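Local coordinates for histidine acid phosphatase (Bifidobacterium longum subsp. infantis, PDB 6RXD), which probably removes phosphate groups from inositol polyphosphates such as phytate, and perhaps from 2,3-bisphosphoglycerate, as a zinc-containing histidine acid phosphatase, at residues L58-R61 with M62-A66; L495-L498 with K499-A503. All coordinates share one frame; numbering follows the deposited sequence. Where two conformers were deposited one is given.

Both contacts are local, within helix 55-69 and around the end of helix 495-501, and they lie on opposite sides of the chain's centre: 56 Å separates their own centres and about 42 Å their nearest atoms, so neither touches the other. Interaction 1, on helix 55-69, is mostly buried; the Met62 side chain is about 10 Å from that of His242 and about 13 Å from a bound zinc ion. Interaction 2, near the carboxyl end, is only partly buried and contains Cys501, disulfide-bonded to Cys483. The Cys501 side chain is about 6 Å from that of His506, a residue known to bind zinc in this protein, though no zinc is bound to it here.

Interaction 1 of 2, residues L58-R61 with M62-A66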
# COMPACT_ATOMS: atom_id res chain seq x y z
N LEU A 58 1.15 24.40 3.80
CA LEU A 58 0.96 24.91 5.15
C LEU A 58 2.29 25.21 5.83
O LEU A 58 2.42 26.21 6.55
CB LEU A 58 0.15 23.91 5.99
CG LEU A 58 -1.35 23.86 5.68
CD1 LEU A 58 -1.98 22.64 6.33
CD2 LEU A 58 -2.02 25.13 6.18
N LEU A 59 3.29 24.36 5.60
CA LEU A 59 4.58 24.59 6.22
C LEU A 59 5.29 25.80 5.62
O LEU A 59 6.02 26.50 6.31
CB LEU A 59 5.45 23.34 6.19
CG LEU A 59 5.03 22.23 7.17
CD1 LEU A 59 5.86 21.00 6.91
CD2 LEU A 59 5.21 22.69 8.63
N MET A 60 5.06 26.07 4.33
CA MET A 60 5.57 27.33 3.75
C MET A 60 4.85 28.56 4.31
O MET A 60 5.48 29.58 4.52
CB MET A 60 5.49 27.33 2.22
CG MET A 60 6.25 28.50 1.57
SD MET A 60 8.04 28.35 1.83
CE MET A 60 8.55 27.46 0.37
N ARG A 61 3.55 28.47 4.56
CA ARG A 61 2.86 29.60 5.19
C ARG A 61 3.44 29.84 6.59
O ARG A 61 3.64 30.99 7.00
CB ARG A 61 1.34 29.34 5.28
CG ARG A 61 0.67 29.03 3.94
CD ARG A 61 0.65 30.24 2.99
NE ARG A 61 1.90 30.37 2.22
CZ ARG A 61 2.20 29.63 1.15
NH1 ARG A 61 1.37 28.70 0.71
NH2 ARG A 61 3.36 29.83 0.52
N MET A 62 3.75 28.76 7.30
CA MET A 62 4.35 28.88 8.63
C MET A 62 5.74 29.51 8.51
O MET A 62 6.12 30.37 9.32
CB MET A 62 4.44 27.48 9.28
CG MET A 62 5.04 27.46 10.67
SD MET A 62 4.97 25.78 11.32
CE MET A 62 5.56 26.05 12.99
N ALA A 63 6.48 29.11 7.48
CA ALA A 63 7.82 29.60 7.26
C ALA A 63 7.81 31.09 6.98
O ALA A 63 8.69 31.83 7.45
CB ALA A 63 8.49 28.85 6.11
N GLU A 64 6.81 31.55 6.22
CA GLU A 64 6.73 32.96 5.89
C GLU A 64 6.49 33.80 7.15
O GLU A 64 7.07 34.88 7.31
CB GLU A 64 5.65 33.19 4.82
CG GLU A 64 6.02 32.62 3.46
CD GLU A 64 4.83 32.38 2.56
OE1 GLU A 64 3.67 32.50 3.02
OE2 GLU A 64 5.04 32.06 1.37
N THR A 65 5.66 33.29 8.05
CA THR A 65 5.41 33.98 9.31
C THR A 65 6.66 33.98 10.20
O THR A 65 7.02 35.00 10.80
CB THR A 65 4.22 33.34 10.04
OG1 THR A 65 3.04 33.52 9.25
CG2 THR A 65 4.01 33.99 11.41
N ALA A 66 7.33 32.84 10.28
CA ALA A 66 8.59 32.76 11.03
C ALA A 66 9.64 33.74 10.49
O ALA A 66 10.37 34.36 11.26
CB ALA A 66 9.13 31.33 11.01
O HOH W 1 1.77 32.79 6.42
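The carbonyl oxygen of Arg61 is gripped twice: Thr65 N reaches it at 3.2 Å, and a water probably donates to the same Arg61 O at 2.7 Å. That water also lies in hydrogen-bonding range of Thr65 OG1, a hydroxyl whose stronger partner is Trp264 NE1. Arg61 and Glu64, three residues apart, run alongside each other and close a side-on, two-pronged salt bridge. Arg61 NE meets Glu64 OE1 at 2.9 Å, nearly straight at 173°, while Arg61 NH2 takes Glu64 OE2, also at 2.9 Å. Both oxygens lie almost in the guanidinium plane, yet the nitrogens approach from above the carboxylate, because the two planes are 36° apart. Bends at its second and third torsions fold the arginine back beside the glutamate. This is an i to i+3 ion pair on a regular alpha-helix, whose i to i+4 bonds include Glu64 N to Met60 O at 2.9 Å. Were Arg61 an alanine, the Glu64 carboxylate would probably lose its paired charge and be free to turn, and Tyr53 OH would lose the NH1 it bonds. On the apolar side, Leu59 CD2 lies 4.1 Å from Met62 SD, the two chains side by side. Leu59 also packs on Leu85 of helix 75-95 and Leu311 of helix 301-317, whereas Met62 meets Phe253 and Leu257 of helix 251-258.

Interaction 2 of 2, residues L495-L498 with K499-A503; sequences LTEL and KSCLA
Lys499 lays its aliphatic chain across Leu495, with CE 3.8 Å from Leu495 CG. The lysine is extended beyond CG, and its first torsion (-74°) sets CG beside the backbone N, from where the chain runs back past Leu495 O and over the leucine branches. Its ammonium group ends near Leu495 CD2 and finds its charge partner in Asp383. One turn further on, Leu498 and Leu502 run alongside each other in the same direction, with Leu498 CB 4.1 Å from Leu502 CD1. In the conformer given here, one of two for this residue, the sulfur of Cys501 sits beside this pair, SG 3.8 Å from Leu498 CD2. Its chi1 of 76° in that conformer places SG between the backbone N and the carbonyl carbon, turning it back over the preceding turn. Glu497 O accepts Cys501 N at 2.7 Å, and Ser500 N more weakly. The remaining i to i+4 bonds include Leu502 N to Leu498 O at 2.9 Å. The buried carboxylate of Glu497 is satisfied by Thr508 OG1, Thr484 N and Leu509 N, tying the helix to the chain's tail and to the segment beside Cys483, the disulfide partner of Cys501. Helix 495-501 directly follows strand 493-494, which pairs antiparallel with strand 467-472 of the mixed sheet, and Leu495 packs against Leu379 and Ile382 of helix 372-386.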
# COMPACT_ATOMS: atom_id res chain seq x y z
N LEU A 495 -4.05 -27.44 -2.95
CA LEU A 495 -5.18 -26.53 -3.15
C LEU A 495 -6.34 -26.90 -2.23
O LEU A 495 -7.02 -26.02 -1.68
CB LEU A 495 -5.62 -26.56 -4.61
CG LEU A 495 -6.82 -25.67 -4.98
CD1 LEU A 495 -6.49 -24.21 -4.78
CD2 LEU A 495 -7.21 -25.93 -6.43
N THR A 496 -6.57 -28.20 -2.06
CA THR A 496 -7.63 -28.66 -1.16
C THR A 496 -7.37 -28.16 0.27
O THR A 496 -8.29 -27.75 0.98
CB THR A 496 -7.73 -30.19 -1.14
OG1 THR A 496 -6.42 -30.74 -0.95
CG2 THR A 496 -8.29 -30.71 -2.46
N GLU A 497 -6.10 -28.20 0.68
CA GLU A 497 -5.73 -27.78 2.02
C GLU A 497 -5.97 -26.29 2.20
O GLU A 497 -6.51 -25.87 3.23
CB GLU A 497 -4.27 -28.14 2.33
CG GLU A 497 -3.73 -27.52 3.63
CD GLU A 497 -4.30 -28.14 4.89
OE1 GLU A 497 -5.14 -29.06 4.80
OE2 GLU A 497 -3.90 -27.71 5.99
N LEU A 498 -5.59 -25.48 1.21
CA LEU A 498 -5.80 -24.04 1.30
C LEU A 498 -7.28 -23.70 1.39
O LEU A 498 -7.66 -22.80 2.13
CB LEU A 498 -5.15 -23.29 0.14
CG LEU A 498 -3.62 -23.34 0.11
CD1 LEU A 498 -3.09 -22.39 -0.96
CD2 LEU A 498 -3.06 -22.99 1.48
N LYS A 499 -8.11 -24.40 0.63
CA LYS A 499 -9.54 -24.10 0.65
C LYS A 499 -10.14 -24.34 2.03
O LYS A 499 -11.07 -23.64 2.45
CB LYS A 499 -10.28 -24.92 -0.41
CG LYS A 499 -10.04 -24.42 -1.83
CD LYS A 499 -10.75 -25.33 -2.85
CE LYS A 499 -10.50 -24.85 -4.27
NZ LYS A 499 -10.96 -25.87 -5.27
N SER A 500 -9.60 -25.32 2.73
CA SER A 500 -10.04 -25.57 4.10
C SER A 500 -9.38 -24.63 5.09
O SER A 500 -10.06 -24.02 5.92
CB SER A 500 -9.73 -27.03 4.46
OG SER A 500 -9.93 -27.30 5.84
N CYS A 501 -8.06 -24.49 5.01
CA CYS A 501 -7.30 -23.82 6.06
C CYS A 501 -7.31 -22.30 5.97
O CYS A 501 -7.02 -21.61 6.96
CB CYS A 501 -5.86 -24.36 6.14
SG CYS A 501 -4.68 -23.80 4.86
N LEU A 502 -7.64 -21.77 4.80
CA LEU A 502 -7.74 -20.31 4.65
C LEU A 502 -9.15 -19.81 4.90
O LEU A 502 -9.37 -18.60 4.96
CB LEU A 502 -7.27 -19.85 3.27
CG LEU A 502 -5.80 -20.19 2.99
CD1 LEU A 502 -5.37 -19.54 1.68
CD2 LEU A 502 -4.92 -19.73 4.14
N ALA A 503 -10.10 -20.73 5.05
CA ALA A 503 -11.46 -20.36 5.43
C ALA A 503 -11.49 -19.99 6.92
O ALA A 503 -10.54 -20.29 7.65
CB ALA A 503 -12.43 -21.50 5.13